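Local coordinates for Dna-binding protein RAP1 (Saccharomyces cerevisiae, PDB 4BJT), which binds telomeric and promoter DNA and, through its C-terminal domain, recruits the telomere-associated protein Rif1, at residues T131-D136 / P159-H164. Numbering follows the deposited sequence.
Sequences TCLSGD and PGIWTH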
loop_
_atom_site.group_PDB
_atom_site.type_symbol
_atom_site.label_atom_id
_atom_site.label_comp_id
_atom_site.label_asym_id
_atom_site.label_seq_id
_atom_site.Cartn_x
_atom_site.Cartn_y
_atom_site.Cartn_z
ATOM N N THR C 131 3.084 5.556 3.548
ATOM C CA THR C 131 4.091 6.422 2.954
ATOM C C THR C 131 4.404 6.000 1.514
ATOM O O THR C 131 4.456 6.855 0.632
ATOM C CB THR C 131 5.337 6.456 3.834
ATOM O OG1 THR C 131 4.960 6.907 5.144
ATOM C CG2 THR C 131 6.402 7.383 3.286
ATOM N N CYS C 132 4.581 4.710 1.255
ATOM C CA CYS C 132 4.913 4.294 -0.098
ATOM C C CYS C 132 3.726 4.347 -1.056
ATOM O O CYS C 132 3.930 4.316 -2.272
ATOM C CB CYS C 132 5.592 2.941 -0.124
ATOM S SG CYS C 132 4.480 1.540 -0.104
ATOM N N LEU C 133 2.489 4.485 -0.517
ATOM C CA LEU C 133 1.304 4.668 -1.332
ATOM C C LEU C 133 1.020 6.173 -1.558
ATOM O O LEU C 133 -0.018 6.488 -2.135
ATOM C CB LEU C 133 0.065 4.043 -0.674
ATOM C CG LEU C 133 0.123 2.536 -0.415
ATOM C CD1 LEU C 133 -1.195 2.029 0.144
ATOM C CD2 LEU C 133 0.581 1.774 -1.590
ATOM N N SER C 134 1.864 7.072 -1.052
ATOM C CA SER C 134 1.612 8.531 -1.113
ATOM C C SER C 134 0.246 8.870 -0.465
ATOM O O SER C 134 -0.440 9.786 -0.919
ATOM C CB SER C 134 1.674 9.057 -2.551
ATOM O OG SER C 134 2.904 8.764 -3.182
ATOM N N GLY C 135 -0.131 8.108 0.562
ATOM C CA GLY C 135 -1.375 8.294 1.299
ATOM C C GLY C 135 -2.653 7.875 0.597
ATOM O O GLY C 135 -3.732 8.201 1.085
ATOM N N ASP C 136 -2.563 7.118 -0.519
ATOM C CA ASP C 136 -3.752 6.732 -1.286
ATOM C C ASP C 136 -4.309 5.459 -0.696
ATOM O O ASP C 136 -3.840 4.352 -1.016
ATOM C CB ASP C 136 -3.410 6.559 -2.758
ATOM C CG ASP C 136 -4.640 6.363 -3.642
ATOM O OD1 ASP C 136 -5.742 6.151 -3.093
ATOM O OD2 ASP C 136 -4.503 6.423 -4.879
ATOM N N PRO C 159 1.745 -0.794 -9.913
ATOM C CA PRO C 159 1.310 0.615 -10.003
ATOM C C PRO C 159 0.732 1.131 -8.682
ATOM O O PRO C 159 -0.093 0.466 -8.031
ATOM C CB PRO C 159 0.234 0.564 -11.096
ATOM C CG PRO C 159 0.645 -0.569 -11.961
ATOM C CD PRO C 159 1.096 -1.607 -10.956
ATOM N N GLY C 160 1.177 2.301 -8.270
ATOM C CA GLY C 160 0.743 2.923 -7.025
ATOM C C GLY C 160 1.596 2.612 -5.815
ATOM O O GLY C 160 1.435 3.253 -4.778
ATOM N N ILE C 161 2.497 1.625 -5.911
ATOM C CA ILE C 161 3.351 1.244 -4.790
ATOM C C ILE C 161 4.748 1.692 -5.103
ATOM O O ILE C 161 5.421 1.111 -5.951
ATOM C CB ILE C 161 3.266 -0.298 -4.554
ATOM C CG1 ILE C 161 1.798 -0.717 -4.354
ATOM C CG2 ILE C 161 4.179 -0.716 -3.385
ATOM C CD1 ILE C 161 1.579 -2.153 -4.002
ATOM N N TRP C 162 5.174 2.788 -4.457
ATOM C CA TRP C 162 6.477 3.365 -4.712
ATOM C C TRP C 162 7.574 2.631 -3.963
ATOM O O TRP C 162 7.594 2.629 -2.739
ATOM C CB TRP C 162 6.486 4.851 -4.321
ATOM C CG TRP C 162 5.680 5.693 -5.246
ATOM C CD1 TRP C 162 4.340 5.927 -5.201
ATOM C CD2 TRP C 162 6.180 6.440 -6.359
ATOM N NE1 TRP C 162 3.969 6.744 -6.241
ATOM C CE2 TRP C 162 5.080 7.071 -6.974
ATOM C CE3 TRP C 162 7.457 6.648 -6.881
ATOM C CZ2 TRP C 162 5.219 7.888 -8.099
ATOM C CZ3 TRP C 162 7.596 7.483 -7.965
ATOM C CH2 TRP C 162 6.480 8.046 -8.599
ATOM N N THR C 163 8.528 2.087 -4.688
ATOM C CA THR C 163 9.682 1.440 -4.081
ATOM C C THR C 163 10.837 2.439 -3.917
ATOM O O THR C 163 10.837 3.537 -4.486
ATOM C CB THR C 163 10.135 0.284 -4.950
ATOM O OG1 THR C 163 10.548 0.824 -6.202
ATOM C CG2 THR C 163 9.041 -0.749 -5.152
ATOM N N HIS C 164 11.878 2.003 -3.200
ATOM C CA HIS C 164 13.086 2.817 -3.053
ATOM C C HIS C 164 13.679 3.139 -4.419
ATOM O O HIS C 164 14.020 4.291 -4.689
ATOM C CB HIS C 164 14.108 2.080 -2.179
ATOM C CG HIS C 164 15.427 2.788 -2.098
ATOM N ND1 HIS C 164 15.614 3.871 -1.253
ATOM C CD2 HIS C 164 16.563 2.579 -2.802
ATOM C CE1 HIS C 164 16.864 4.275 -1.455
ATOM N NE2 HIS C 164 17.476 3.521 -2.371
HETATM O O HOH W 1 -0.276 5.232 -4.488
HETATM O O HOH W 2 2.141 8.981 -5.890
#
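Cys132 and Trp162 are joined by one direct backbone bond, in which Trp162 N donates to Cys132 O over 2.9 Å with an N-H...O angle of 162°, the donor tilted 29° from the carbonyl plane. That carbonyl becomes accessible because helix 123-132 ends here: Ser134 turns to positive phi in a Schellman motif, and a type I' turn follows from Leu133 to Asp136, within which the backbone of Gly135 hydrogen-bonds the bound peptide. The same oxygen lies at the edge of the indole, in its plane, with Trp162 CD1 3.4 Å away. In return, Trp162 O approaches Cys132 CB at 3.3 Å. Cys132 SG, set between the backbone N and the carbonyl carbon (chi1 84°), reaches CG2 of Ile161, while Leu133 lies side by side with Ile161, its CD2 3.9 Å from Ile161 CG1. Two waters complete the seam. One donates to both Leu133 O and Gly160 O, bridging the backbones; the other bonds Ser134 OG at 2.8 Å and weakly accepts from Trp162 NE1. Ser134 OG is also bonded to Arg193, whose guanidinium makes a cation-pi contact with the indole, and His185 stacks on the same ring. An alanine in place of Trp162 would probably leave Arg193 and His185 without their aromatic partner, deprive the second water of its N-H donor, and open a gap beside the helix end. Within the Rap1 C-terminal domain, the contact ties the C-terminus of helix 123-132 to the loop leading into helix 164-171, whose first turn is capped by Thr163. Helix 140-150 packs on Cys132, Leu133 and Ile161 through Phe140 and Tyr143, and helix 187-198 closes over Ser134 with Met192 and Phe196.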